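Local structure of neuraminidase (4GEZ) at residues A[47-52]-A[359-364]; A[320-325]-A[347-352]. The protein is a neuraminidase-like coat protein of bat influenza A virus, related to sialidases that remove terminal sialic acid but with a diverged putative active site. All coordinates share one frame; numbering follows the deposited sequence.

Interaction 1 of 2, residues A[47-52]-A[359-364]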
loop_
_atom_site.group_PDB
_atom_site.type_symbol
_atom_site.label_atom_id
_atom_site.label_comp_id
_atom_site.label_asym_id
_atom_site.label_seq_id
_atom_site.Cartn_x
_atom_site.Cartn_y
_atom_site.Cartn_z
ATOM N N ARG A 47 -13.231 -2.997 -17.842
ATOM C CA ARG A 47 -14.175 -2.459 -18.814
ATOM C C ARG A 47 -15.320 -1.804 -18.053
ATOM O O ARG A 47 -15.461 -2.012 -16.841
ATOM C CB ARG A 47 -14.693 -3.557 -19.752
ATOM C CG ARG A 47 -15.379 -4.730 -19.053
ATOM C CD ARG A 47 -15.911 -5.747 -20.068
ATOM N NE ARG A 47 -14.837 -6.390 -20.830
ATOM C CZ ARG A 47 -14.487 -7.670 -20.717
ATOM N NH1 ARG A 47 -15.138 -8.475 -19.891
ATOM N NH2 ARG A 47 -13.493 -8.155 -21.450
ATOM N N ARG A 48 -16.126 -1.010 -18.760
ATOM C CA ARG A 48 -17.296 -0.352 -18.176
ATOM C C ARG A 48 -16.969 0.467 -16.933
ATOM O O ARG A 48 -17.694 0.417 -15.942
ATOM C CB ARG A 48 -18.394 -1.374 -17.866
ATOM C CG ARG A 48 -19.013 -2.018 -19.095
ATOM C CD ARG A 48 -19.884 -3.202 -18.705
ATOM N NE ARG A 48 -19.927 -4.212 -19.761
ATOM C CZ ARG A 48 -19.701 -5.508 -19.567
ATOM N NH1 ARG A 48 -19.414 -5.958 -18.353
ATOM N NH2 ARG A 48 -19.750 -6.352 -20.587
ATOM N N ALA A 49 -15.871 1.213 -16.984
ATOM C CA ALA A 49 -15.455 2.031 -15.849
ATOM C C ALA A 49 -16.203 3.364 -15.809
ATOM O O ALA A 49 -16.614 3.883 -16.846
ATOM C CB ALA A 49 -13.943 2.265 -15.879
ATOM N N TYR A 50 -16.371 3.904 -14.605
ATOM C CA TYR A 50 -16.979 5.218 -14.397
ATOM C C TYR A 50 -16.423 5.803 -13.103
ATOM O O TYR A 50 -15.698 5.121 -12.384
ATOM C CB TYR A 50 -18.514 5.128 -14.348
ATOM C CG TYR A 50 -19.055 4.163 -13.318
ATOM C CD1 TYR A 50 -19.205 2.816 -13.619
ATOM C CD2 TYR A 50 -19.426 4.600 -12.049
ATOM C CE1 TYR A 50 -19.698 1.928 -12.687
ATOM C CE2 TYR A 50 -19.921 3.717 -11.107
ATOM C CZ TYR A 50 -20.053 2.382 -11.437
ATOM O OH TYR A 50 -20.543 1.485 -10.518
ATOM N N VAL A 51 -16.776 7.049 -12.798
ATOM C CA VAL A 51 -16.222 7.743 -11.641
ATOM C C VAL A 51 -17.336 8.147 -10.680
ATOM O O VAL A 51 -18.415 8.564 -11.108
ATOM C CB VAL A 51 -15.425 8.998 -12.091
ATOM C CG1 VAL A 51 -14.928 9.794 -10.899
ATOM C CG2 VAL A 51 -14.260 8.584 -12.957
ATOM N N SER A 52 -17.080 8.000 -9.383
ATOM C CA SER A 52 -17.987 8.495 -8.349
ATOM C C SER A 52 -17.159 8.939 -7.142
ATOM O O SER A 52 -16.141 8.322 -6.820
ATOM C CB SER A 52 -19.013 7.424 -7.952
ATOM O OG SER A 52 -20.039 7.982 -7.149
ATOM N N GLN A 359 -7.690 1.118 -21.771
ATOM C CA GLN A 359 -8.524 2.295 -21.937
ATOM C C GLN A 359 -8.268 3.145 -20.713
ATOM O O GLN A 359 -8.686 2.793 -19.613
ATOM C CB GLN A 359 -10.013 1.925 -21.980
ATOM C CG GLN A 359 -10.424 0.902 -23.033
ATOM C CD GLN A 359 -10.494 1.498 -24.426
ATOM O OE1 GLN A 359 -9.506 2.020 -24.939
ATOM N NE2 GLN A 359 -11.672 1.444 -25.035
ATOM N N GLU A 360 -7.539 4.239 -20.887
ATOM C CA GLU A 360 -7.349 5.160 -19.780
ATOM C C GLU A 360 -8.664 5.879 -19.511
ATOM O O GLU A 360 -9.357 6.305 -20.445
ATOM C CB GLU A 360 -6.235 6.164 -20.079
ATOM C CG GLU A 360 -5.886 7.050 -18.891
ATOM C CD GLU A 360 -5.049 8.249 -19.272
ATOM O OE1 GLU A 360 -4.396 8.220 -20.337
ATOM O OE2 GLU A 360 -5.050 9.226 -18.499
ATOM N N LEU A 361 -9.015 6.017 -18.238
ATOM C CA LEU A 361 -10.219 6.755 -17.880
ATOM C C LEU A 361 -9.848 8.203 -17.580
ATOM O O LEU A 361 -9.457 8.530 -16.457
ATOM C CB LEU A 361 -10.909 6.108 -16.675
ATOM C CG LEU A 361 -12.377 6.487 -16.435
ATOM C CD1 LEU A 361 -13.247 5.969 -17.564
ATOM C CD2 LEU A 361 -12.884 5.957 -15.098
ATOM N N SER A 362 -9.944 9.063 -18.593
ATOM C CA SER A 362 -9.624 10.476 -18.425
ATOM C C SER A 362 -10.810 11.210 -17.803
ATOM O O SER A 362 -11.949 10.758 -17.904
ATOM C CB SER A 362 -9.264 11.105 -19.775
ATOM O OG SER A 362 -10.396 11.172 -20.617
ATOM N N THR A 363 -10.533 12.335 -17.144
ATOM C CA THR A 363 -11.581 13.147 -16.533
ATOM C C THR A 363 -11.377 14.608 -16.904
ATOM O O THR A 363 -10.248 15.097 -16.922
ATOM C CB THR A 363 -11.620 13.014 -14.981
ATOM O OG1 THR A 363 -10.405 13.521 -14.412
ATOM C CG2 THR A 363 -11.803 11.568 -14.558
ATOM N N PHE A 364 -12.479 15.300 -17.176
ATOM C CA PHE A 364 -12.453 16.726 -17.478
ATOM C C PHE A 364 -13.478 17.435 -16.591
ATOM O O PHE A 364 -14.535 16.876 -16.288
ATOM C CB PHE A 364 -12.781 16.978 -18.953
ATOM C CG PHE A 364 -11.684 16.579 -19.909
ATOM C CD1 PHE A 364 -11.512 15.249 -20.280
ATOM C CD2 PHE A 364 -10.836 17.540 -20.452
ATOM C CE1 PHE A 364 -10.509 14.881 -21.171
ATOM C CE2 PHE A 364 -9.830 17.183 -21.343
ATOM C CZ PHE A 364 -9.666 15.849 -21.702
#
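Leu-361 reaches across to Ala-49 and Val-51, and its forked end carries most of this apolar contact. With CG anti to the backbone N (chi1 -162°), the isobutyl group is swung onto strand 49-52. Its CD2 does the most touching, lying 3.7 Å from Val-51 CG2 and 3.9 Å from Ala-49 CB, so a single methyl bridges two residues on the same side of that strand. CD1 stays over Ala-49, 4.0 Å from Ala-49 O. Val-51 and Leu-361 lie alongside each other with their ends pointing opposite ways. Further along, Val-51 CG2 comes 4.2 Å from Thr-363 CG2, the two side chains crossing at about a right angle. The CB atoms of Ala-49, Val-51, Leu-361 and Thr-363 all point into the interface, consistent with the alternation of side chains along two strands that face each other.

Polar groups are turned to other partners. Thr-363 offers its methyl to Val-51, while OG1 is hydrogen-bonded to Thr-29 OG1 and His-30 ND1. The intervening Tyr-50 points away, and its OH is hydrogen-bonded to Ser-107 OG.

The strand axes run 8.4 Å apart at closest approach, with their directions 33° from parallel. That is the spacing of strands packed through their side chains, not of neighbours in one sheet. In this beta-propeller fold the contact is thus an example of blade-to-blade packing. Strand 44-53 is an edge strand of one four-stranded antiparallel sheet, bonded through its backbone to strand 58-67, whereas strand 359-367 sits inside the next such sheet, between strands 25-30 and 343-349. Phe-329, from strand 322-329, touches both Val-51 and Thr-363, and Trp-345, on strand 343-349, packs against Leu-361.

Interaction 2 of 2, residues A[320-325]-A[347-352]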
loop_
_atom_site.group_PDB
_atom_site.type_symbol
_atom_site.label_atom_id
_atom_site.label_comp_id
_atom_site.label_asym_id
_atom_site.label_seq_id
_atom_site.Cartn_x
_atom_site.Cartn_y
_atom_site.Cartn_z
ATOM N N ASN A 320 -6.852 12.566 -32.948
ATOM C CA ASN A 320 -6.431 11.246 -33.398
ATOM C C ASN A 320 -6.687 10.153 -32.367
ATOM O O ASN A 320 -6.813 8.976 -32.714
ATOM C CB ASN A 320 -4.944 11.261 -33.770
ATOM C CG ASN A 320 -4.643 12.161 -34.952
ATOM O OD1 ASN A 320 -5.488 12.369 -35.822
ATOM N ND2 ASN A 320 -3.434 12.707 -34.984
ATOM N N LYS A 321 -6.758 10.548 -31.100
ATOM C CA LYS A 321 -6.980 9.602 -30.016
ATOM C C LYS A 321 -8.244 8.788 -30.222
ATOM O O LYS A 321 -9.304 9.343 -30.514
ATOM C CB LYS A 321 -7.065 10.349 -28.681
ATOM C CG LYS A 321 -5.746 10.432 -27.937
ATOM C CD LYS A 321 -5.642 9.308 -26.925
ATOM C CE LYS A 321 -4.305 9.331 -26.212
ATOM N NZ LYS A 321 -4.217 8.284 -25.156
ATOM N N ARG A 322 -8.136 7.472 -30.070
ATOM C CA ARG A 322 -9.320 6.633 -30.136
ATOM C C ARG A 322 -10.107 6.870 -28.851
ATOM O O ARG A 322 -9.552 6.839 -27.746
ATOM C CB ARG A 322 -8.958 5.153 -30.304
ATOM C CG ARG A 322 -10.163 4.257 -30.609
ATOM C CD ARG A 322 -9.778 2.831 -30.999
ATOM N NE ARG A 322 -10.944 2.053 -31.425
ATOM C CZ ARG A 322 -11.833 1.517 -30.591
ATOM N NH1 ARG A 322 -11.699 1.674 -29.281
ATOM N NH2 ARG A 322 -12.861 0.827 -31.065
ATOM N N THR A 323 -11.400 7.113 -29.006
ATOM C CA THR A 323 -12.242 7.567 -27.912
ATOM C C THR A 323 -13.335 6.517 -27.738
ATOM O O THR A 323 -13.714 5.856 -28.706
ATOM C CB THR A 323 -12.793 8.989 -28.216
ATOM O OG1 THR A 323 -12.137 9.955 -27.382
ATOM C CG2 THR A 323 -14.297 9.081 -28.024
ATOM N N GLY A 324 -13.825 6.341 -26.515
ATOM C CA GLY A 324 -14.852 5.350 -26.250
ATOM C C GLY A 324 -15.998 5.950 -25.465
ATOM O O GLY A 324 -16.525 7.002 -25.830
ATOM N N ARG A 325 -16.393 5.270 -24.394
ATOM C CA ARG A 325 -17.500 5.706 -23.551
ATOM C C ARG A 325 -17.203 7.029 -22.848
ATOM O O ARG A 325 -16.041 7.362 -22.598
ATOM C CB ARG A 325 -17.797 4.622 -22.514
ATOM C CG ARG A 325 -18.323 3.328 -23.104
ATOM C CD ARG A 325 -18.239 2.187 -22.103
ATOM N NE ARG A 325 -18.880 2.522 -20.836
ATOM C CZ ARG A 325 -18.217 2.795 -19.718
ATOM N NH1 ARG A 325 -16.892 2.755 -19.702
ATOM N NH2 ARG A 325 -18.878 3.101 -18.613
ATOM N N GLU A 347 -13.263 7.569 -21.827
ATOM C CA GLU A 347 -12.336 6.489 -22.152
ATOM C C GLU A 347 -11.425 6.908 -23.297
ATOM O O GLU A 347 -11.901 7.256 -24.376
ATOM C CB GLU A 347 -13.087 5.221 -22.575
ATOM C CG GLU A 347 -13.817 4.464 -21.472
ATOM C CD GLU A 347 -14.546 3.243 -22.013
ATOM O OE1 GLU A 347 -15.004 2.408 -21.205
ATOM O OE2 GLU A 347 -14.675 3.128 -23.252
ATOM N N ILE A 348 -10.115 6.869 -23.067
ATOM C CA ILE A 348 -9.166 7.114 -24.145
ATOM C C ILE A 348 -8.181 5.961 -24.241
ATOM O O ILE A 348 -7.607 5.532 -23.232
ATOM C CB ILE A 348 -8.411 8.453 -23.983
ATOM C CG1 ILE A 348 -7.783 8.569 -22.599
ATOM C CG2 ILE A 348 -9.344 9.629 -24.268
ATOM C CD1 ILE A 348 -6.883 9.790 -22.435
ATOM N N GLU A 349 -7.981 5.466 -25.460
ATOM C CA GLU A 349 -7.129 4.304 -25.677
ATOM C C GLU A 349 -5.653 4.652 -25.601
ATOM O O GLU A 349 -5.202 5.600 -26.249
ATOM C CB GLU A 349 -7.428 3.659 -27.035
ATOM C CG GLU A 349 -6.593 2.412 -27.312
ATOM C CD GLU A 349 -7.009 1.683 -28.574
ATOM O OE1 GLU A 349 -8.200 1.324 -28.689
ATOM O OE2 GLU A 349 -6.140 1.465 -29.446
ATOM N N ASP A 350 -4.915 3.891 -24.792
ATOM C CA ASP A 350 -3.460 3.969 -24.769
ATOM C C ASP A 350 -2.940 3.168 -25.954
ATOM O O ASP A 350 -2.814 1.944 -25.879
ATOM C CB ASP A 350 -2.918 3.384 -23.464
ATOM C CG ASP A 350 -1.426 3.611 -23.289
ATOM O OD1 ASP A 350 -0.727 3.904 -24.286
ATOM O OD2 ASP A 350 -0.950 3.473 -22.143
ATOM N N GLN A 351 -2.640 3.865 -27.045
ATOM C CA GLN A 351 -2.247 3.212 -28.294
ATOM C C GLN A 351 -0.871 2.540 -28.259
ATOM O O GLN A 351 -0.541 1.763 -29.159
ATOM C CB GLN A 351 -2.353 4.191 -29.471
ATOM C CG GLN A 351 -1.307 5.300 -29.485
ATOM C CD GLN A 351 -1.576 6.369 -28.442
ATOM O OE1 GLN A 351 -2.623 6.369 -27.793
ATOM N NE2 GLN A 351 -0.640 7.298 -28.288
ATOM N N THR A 352 -0.076 2.824 -27.226
ATOM C CA THR A 352 1.216 2.153 -27.063
ATOM C C THR A 352 0.999 0.727 -26.558
ATOM O O THR A 352 1.920 -0.090 -26.576
ATOM C CB THR A 352 2.164 2.886 -26.079
ATOM O OG1 THR A 352 1.662 2.797 -24.739
ATOM C CG2 THR A 352 2.353 4.343 -26.481
#
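Two torsions bring Glu-347 and Arg-325 together: Glu-347 stretches out beyond CG (chi2 179°), while Arg-325 bends at chi3 (53°), which brings the NH1 edge of its guanidinium to the acid. The setting is an antiparallel strand pair within one propeller blade, with Thr-323 and Ile-348 as a non-hydrogen-bonded pair. Backbone bonds flank it, Glu-349 N to Arg-322 O (3.1 Å) on one side and Gly-324 N to Glu-347 O (3.0 Å) on the other.

Beyond Gly-324, Glu-347 grips Arg-325 by backbone and side chain. Its N donates to Arg-325 O (2.9 Å), and its OE2 accepts from Arg-325 N (3.0 Å), from above the carboxylate plane. OE1 meets NH1 at the guanidinium edge in a salt bridge, whose modelled length is doubtfully short. Arg-325 NE is held in turn by Gln-273.

At the more exposed end, Glu-349 OE1 lies 3.6 Å from Arg-322 NH1 in a looser salt bridge, the guanidinium and carboxylate planes 30° apart. Lys-321, also in a long, weak ion pair with Glu-81 of a neighbouring subunit, donates a hydrogen bond from NZ to Glu-349 O (3.1 Å), approaching from above the carbonyl plane.

The two contacts illustrate two of the ways a propeller is held together. Interaction 1 joins separate blades through apolar side chains and lies deeper in the subunit, its centre about 9 Å from the centre of the chain. Interaction 2 joins strands of one blade by backbone bonds and ion pairs; its centre is about 16 Å out, and its buried pairs give way to exposed Arg-322 and Gln-351. One strand of interaction 1, 359-367, lies in the same sheet as both strands of interaction 2, beside 343-349, linked by a probable bond from Glu-360 N to Ile-348 O (2.7 Å). Arg-325 ties them further, since its NH2 probably bonds Ala-49 O (3.0 Å), carrying the polar network over to the adjacent blade.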